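Local coordinates for protein D-isomer specific 2-hydroxyacid dehydrogenase NAD-binding (Xanthobacter autotrophicus, PDB 4XA8) that probably acts as an NAD(P)-dependent oxidoreductase of the D-isomer specific 2-hydroxyacid dehydrogenase family, and binds NADPH, at residues P139-G151 and L192-L206. Numbering follows the deposited sequence.
Sequences PRTAAEIRVGVLG and LPGFLAGSEIVVVML
Strands 146-150 and 201-204 lie side by side and parallel, their axes 4.7 Å apart; four good backbone hydrogen bonds join them, starting with Ile201 N to Arg146 O, and a fifth, Met205 N to Leu150 O, continues the pairing just past the end of 201-204. Leu150 is the main apolar side chain. It points to the sheet face where helix 192-197 packs, with CG anti to the backbone N (chi1 -176°) and beside the carbonyl carbon. There Leu150 CD1 meets Leu192 CD1 at 3.5 Å and Phe195 CE2 at 3.8 Å. Leu150 CG rests 3.6 Å from Leu206 CD1. The Phe195 ring lies obliquely against Gly148, with Phe195 CZ 3.6 Å from Gly148 CA. Ser199 OG also lies against Gly148 CA; it sits over a face of the same ring and donates to Phe195 O.

The pairing is the centre of a Rossmann-type sheet, where the chain crosses over to strand 201-204 after building strands 169-174 and 184-187 on the other side of 146-150. Gly151 fits the first glycine of a GxGxxG motif, consistent with a dinucleotide-binding turn. Val149 CG1 touches Met205 SD at 3.7 Å, on the sheet face opposite Leu150. Met205 also lies close to Gly156, part of the NADPH site, which holds no ligand in this chain.

Before the strands, Arg140 and Glu200 form an end-on salt bridge. Arg140 NH1 bonds Glu200 OE1 and Arg140 NH2 bonds Glu200 OE2, each at 2.9 Å and at a syn lone pair, with the two planes 22° apart. Ile145 CG1 lies over one guanidinium face. A water links Glu200 OE1 to Glu144 O and Arg146 N. The Glu144 carboxylate pairs with Arg291 of the second subunit.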
loop_
_atom_site.group_PDB
_atom_site.type_symbol
_atom_site.label_atom_id
_atom_site.label_comp_id
_atom_site.label_asym_id
_atom_site.label_seq_id
_atom_site.Cartn_x
_atom_site.Cartn_y
_atom_site.Cartn_z
ATOM N N PRO A 139 -17.533 -4.219 5.348
ATOM C CA PRO A 139 -17.025 -3.610 4.135
ATOM C C PRO A 139 -17.474 -2.142 4.050
ATOM O O PRO A 139 -18.565 -1.834 4.500
ATOM C CB PRO A 139 -17.691 -4.466 3.030
ATOM C CG PRO A 139 -18.026 -5.724 3.688
ATOM C CD PRO A 139 -18.482 -5.301 5.032
ATOM N N ARG A 140 -16.608 -1.268 3.571
ATOM C CA ARG A 140 -16.898 0.173 3.358
ATOM C C ARG A 140 -16.398 0.551 1.970
ATOM O O ARG A 140 -15.399 0.031 1.550
ATOM C CB ARG A 140 -16.134 1.029 4.393
ATOM C CG ARG A 140 -15.950 0.338 5.739
ATOM C CD ARG A 140 -14.973 1.056 6.651
ATOM N NE ARG A 140 -15.439 2.391 6.931
ATOM C CZ ARG A 140 -14.680 3.365 7.419
ATOM N NH1 ARG A 140 -15.206 4.566 7.645
ATOM N NH2 ARG A 140 -13.399 3.141 7.671
ATOM N N THR A 141 -17.054 1.477 1.276
ATOM C CA THR A 141 -16.510 2.048 0.039
ATOM C C THR A 141 -15.413 3.074 0.365
ATOM O O THR A 141 -15.408 3.679 1.443
ATOM C CB THR A 141 -17.602 2.779 -0.771
ATOM O OG1 THR A 141 -18.129 3.866 0.005
ATOM C CG2 THR A 141 -18.734 1.857 -1.149
ATOM N N ALA A 142 -14.514 3.300 -0.574
ATOM C CA ALA A 142 -13.539 4.381 -0.461
ATOM C C ALA A 142 -14.190 5.755 -0.161
ATOM O O ALA A 142 -13.668 6.553 0.607
ATOM C CB ALA A 142 -12.781 4.471 -1.763
ATOM N N ALA A 143 -15.333 6.010 -0.791
ATOM C CA ALA A 143 -16.037 7.282 -0.666
ATOM C C ALA A 143 -16.508 7.575 0.768
ATOM O O ALA A 143 -16.662 8.736 1.133
ATOM C CB ALA A 143 -17.203 7.331 -1.646
ATOM N N GLU A 144 -16.709 6.547 1.591
ATOM C CA GLU A 144 -17.059 6.774 2.966
ATOM C C GLU A 144 -15.841 7.080 3.861
ATOM O O GLU A 144 -16.003 7.461 5.003
ATOM C CB GLU A 144 -17.989 5.666 3.521
ATOM C CG GLU A 144 -17.392 4.340 3.879
ATOM C CD GLU A 144 -18.475 3.275 4.126
ATOM O OE1 GLU A 144 -19.041 2.671 3.181
ATOM O OE2 GLU A 144 -18.726 3.033 5.309
ATOM N N ILE A 145 -14.630 6.978 3.326
ATOM C CA ILE A 145 -13.421 7.193 4.127
ATOM C C ILE A 145 -12.790 8.565 3.879
ATOM O O ILE A 145 -12.303 8.894 2.777
ATOM C CB ILE A 145 -12.399 6.072 3.900
ATOM C CG1 ILE A 145 -13.057 4.712 4.194
ATOM C CG2 ILE A 145 -11.164 6.272 4.802
ATOM C CD1 ILE A 145 -12.147 3.523 3.922
ATOM N N ARG A 146 -12.790 9.362 4.918
ATOM C CA ARG A 146 -12.299 10.729 4.835
ATOM C C ARG A 146 -10.818 10.769 5.143
ATOM O O ARG A 146 -10.406 10.378 6.242
ATOM C CB ARG A 146 -13.054 11.612 5.819
ATOM C CG ARG A 146 -14.539 11.637 5.551
ATOM C CD ARG A 146 -15.276 12.283 6.705
ATOM N NE ARG A 146 -15.769 13.616 6.351
ATOM C CZ ARG A 146 -16.340 14.471 7.208
ATOM N NH1 ARG A 146 -16.501 14.157 8.492
ATOM N NH2 ARG A 146 -16.770 15.646 6.768
ATOM N N VAL A 147 -10.022 11.249 4.203
ATOM C CA VAL A 147 -8.528 11.235 4.315
ATOM C C VAL A 147 -8.114 12.717 4.164
ATOM O O VAL A 147 -8.504 13.390 3.192
ATOM C CB VAL A 147 -7.860 10.421 3.184
ATOM C CG1 VAL A 147 -6.344 10.358 3.314
ATOM C CG2 VAL A 147 -8.439 9.003 3.075
ATOM N N GLY A 148 -7.389 13.205 5.149
ATOM C CA GLY A 148 -6.943 14.579 5.223
ATOM C C GLY A 148 -5.440 14.629 4.987
ATOM O O GLY A 148 -4.666 13.990 5.726
ATOM N N VAL A 149 -5.008 15.437 4.026
ATOM C CA VAL A 149 -3.561 15.694 3.821
ATOM C C VAL A 149 -3.207 17.090 4.415
ATOM O O VAL A 149 -3.737 18.113 3.944
ATOM C CB VAL A 149 -3.246 15.653 2.307
ATOM C CG1 VAL A 149 -1.761 15.896 2.027
ATOM C CG2 VAL A 149 -3.626 14.333 1.727
ATOM N N LEU A 150 -2.390 17.107 5.469
ATOM C CA LEU A 150 -1.960 18.309 6.147
ATOM C C LEU A 150 -0.685 18.805 5.462
ATOM O O LEU A 150 0.385 18.245 5.647
ATOM C CB LEU A 150 -1.776 18.005 7.644
ATOM C CG LEU A 150 -1.425 19.132 8.569
ATOM C CD1 LEU A 150 -2.633 20.026 8.815
ATOM C CD2 LEU A 150 -0.927 18.550 9.882
ATOM N N GLY A 151 -0.816 19.838 4.639
ATOM C CA GLY A 151 0.290 20.452 3.890
ATOM C C GLY A 151 0.059 20.241 2.421
ATOM O O GLY A 151 -0.112 19.098 2.010
ATOM N N LEU A 192 -8.082 24.779 10.887
ATOM C CA LEU A 192 -7.417 23.551 11.233
ATOM C C LEU A 192 -8.233 22.621 12.143
ATOM O O LEU A 192 -8.298 21.421 11.889
ATOM C CB LEU A 192 -6.035 23.901 11.810
ATOM C CG LEU A 192 -5.033 22.820 12.032
ATOM C CD1 LEU A 192 -4.749 22.093 10.723
ATOM C CD2 LEU A 192 -3.779 23.480 12.667
ATOM N N PRO A 193 -8.917 23.148 13.153
ATOM C CA PRO A 193 -9.738 22.232 13.931
ATOM C C PRO A 193 -10.834 21.519 13.153
ATOM O O PRO A 193 -10.951 20.325 13.299
ATOM C CB PRO A 193 -10.339 23.128 15.020
ATOM C CG PRO A 193 -9.318 24.186 15.203
ATOM C CD PRO A 193 -8.862 24.474 13.794
ATOM N N GLY A 194 -11.590 22.228 12.312
ATOM C CA GLY A 194 -12.645 21.572 11.529
ATOM C C GLY A 194 -12.045 20.599 10.499
ATOM O O GLY A 194 -12.606 19.533 10.249
ATOM N N PHE A 195 -10.899 20.948 9.915
ATOM C CA PHE A 195 -10.190 20.059 8.962
ATOM C C PHE A 195 -9.824 18.738 9.653
ATOM O O PHE A 195 -10.097 17.652 9.103
ATOM C CB PHE A 195 -8.915 20.701 8.384
ATOM C CG PHE A 195 -7.945 19.716 7.728
ATOM C CD1 PHE A 195 -8.169 19.278 6.441
ATOM C CD2 PHE A 195 -6.814 19.247 8.400
ATOM C CE1 PHE A 195 -7.311 18.353 5.840
ATOM C CE2 PHE A 195 -5.932 18.339 7.786
ATOM C CZ PHE A 195 -6.204 17.899 6.502
ATOM N N LEU A 196 -9.216 18.838 10.837
ATOM C CA LEU A 196 -8.827 17.640 11.593
ATOM C C LEU A 196 -10.049 16.836 12.091
ATOM O O LEU A 196 -10.025 15.598 12.051
ATOM C CB LEU A 196 -7.971 18.027 12.796
ATOM C CG LEU A 196 -6.585 18.585 12.422
ATOM C CD1 LEU A 196 -5.912 19.242 13.630
ATOM C CD2 LEU A 196 -5.709 17.531 11.805
ATOM N N ALA A 197 -11.073 17.529 12.613
ATOM C CA ALA A 197 -12.235 16.822 13.172
ATOM C C ALA A 197 -12.934 15.938 12.156
ATOM O O ALA A 197 -13.580 14.947 12.537
ATOM C CB ALA A 197 -13.222 17.817 13.769
ATOM N N GLY A 198 -12.852 16.270 10.870
ATOM C CA GLY A 198 -13.512 15.415 9.836
ATOM C C GLY A 198 -12.578 14.450 9.113
ATOM O O GLY A 198 -12.965 13.818 8.127
ATOM N N SER A 199 -11.325 14.351 9.551
ATOM C CA SER A 199 -10.337 13.438 8.928
ATOM C C SER A 199 -10.235 12.128 9.724
ATOM O O SER A 199 -9.659 12.094 10.821
ATOM C CB SER A 199 -8.960 14.086 8.884
ATOM O OG SER A 199 -8.938 15.242 8.056
ATOM N N GLU A 200 -10.727 11.040 9.153
ATOM C CA GLU A 200 -10.551 9.713 9.725
ATOM C C GLU A 200 -9.114 9.206 9.640
ATOM O O GLU A 200 -8.639 8.554 10.558
ATOM C CB GLU A 200 -11.476 8.688 9.035
ATOM C CG GLU A 200 -11.396 7.344 9.708
ATOM C CD GLU A 200 -12.291 6.269 9.094
ATOM O OE1 GLU A 200 -13.336 6.579 8.474
ATOM O OE2 GLU A 200 -11.933 5.102 9.244
ATOM N N ILE A 201 -8.452 9.480 8.520
ATOM C CA ILE A 201 -7.024 9.198 8.327
ATOM C C ILE A 201 -6.371 10.524 8.069
ATOM O O ILE A 201 -6.862 11.320 7.217
ATOM C CB ILE A 201 -6.790 8.259 7.126
ATOM C CG1 ILE A 201 -7.531 6.934 7.337
ATOM C CG2 ILE A 201 -5.329 7.969 6.906
ATOM C CD1 ILE A 201 -7.647 6.078 6.117
ATOM N N VAL A 202 -5.260 10.814 8.753
ATOM C CA VAL A 202 -4.603 12.097 8.487
ATOM C C VAL A 202 -3.154 11.844 8.050
ATOM O O VAL A 202 -2.488 10.933 8.561
ATOM C CB VAL A 202 -4.713 13.090 9.694
ATOM C CG1 VAL A 202 -3.950 12.568 10.876
ATOM C CG2 VAL A 202 -4.177 14.472 9.360
ATOM N N VAL A 203 -2.703 12.594 7.030
ATOM C CA VAL A 203 -1.291 12.463 6.497
ATOM C C VAL A 203 -0.557 13.763 6.731
ATOM O O VAL A 203 -0.892 14.813 6.146
ATOM C CB VAL A 203 -1.210 12.075 5.009
ATOM C CG1 VAL A 203 0.207 11.710 4.639
ATOM C CG2 VAL A 203 -2.152 10.937 4.669
ATOM N N VAL A 204 0.445 13.731 7.590
ATOM C CA VAL A 204 1.271 14.936 7.815
ATOM C C VAL A 204 2.348 15.075 6.716
ATOM O O VAL A 204 3.260 14.225 6.598
ATOM C CB VAL A 204 2.010 14.885 9.151
ATOM C CG1 VAL A 204 2.755 16.212 9.384
ATOM C CG2 VAL A 204 1.040 14.636 10.296
ATOM N N MET A 205 2.247 16.129 5.918
ATOM C CA MET A 205 3.161 16.418 4.829
ATOM C C MET A 205 3.560 17.916 4.827
ATOM O O MET A 205 3.720 18.531 3.761
ATOM C CB MET A 205 2.552 16.069 3.467
ATOM C CG MET A 205 2.032 14.661 3.421
ATOM S SD MET A 205 1.543 14.183 1.743
ATOM C CE MET A 205 3.141 14.111 0.978
ATOM N N LEU A 206 3.709 18.500 6.018
ATOM C CA LEU A 206 4.043 19.931 6.109
ATOM C C LEU A 206 5.538 20.127 6.041
ATOM O O LEU A 206 6.260 19.448 6.722
ATOM C CB LEU A 206 3.573 20.479 7.438
ATOM C CG LEU A 206 2.111 20.794 7.521
ATOM C CD1 LEU A 206 1.743 20.866 8.985
ATOM C CD2 LEU A 206 1.829 22.103 6.790
HETATM O O HOH W 1 -14.453 8.632 7.222
#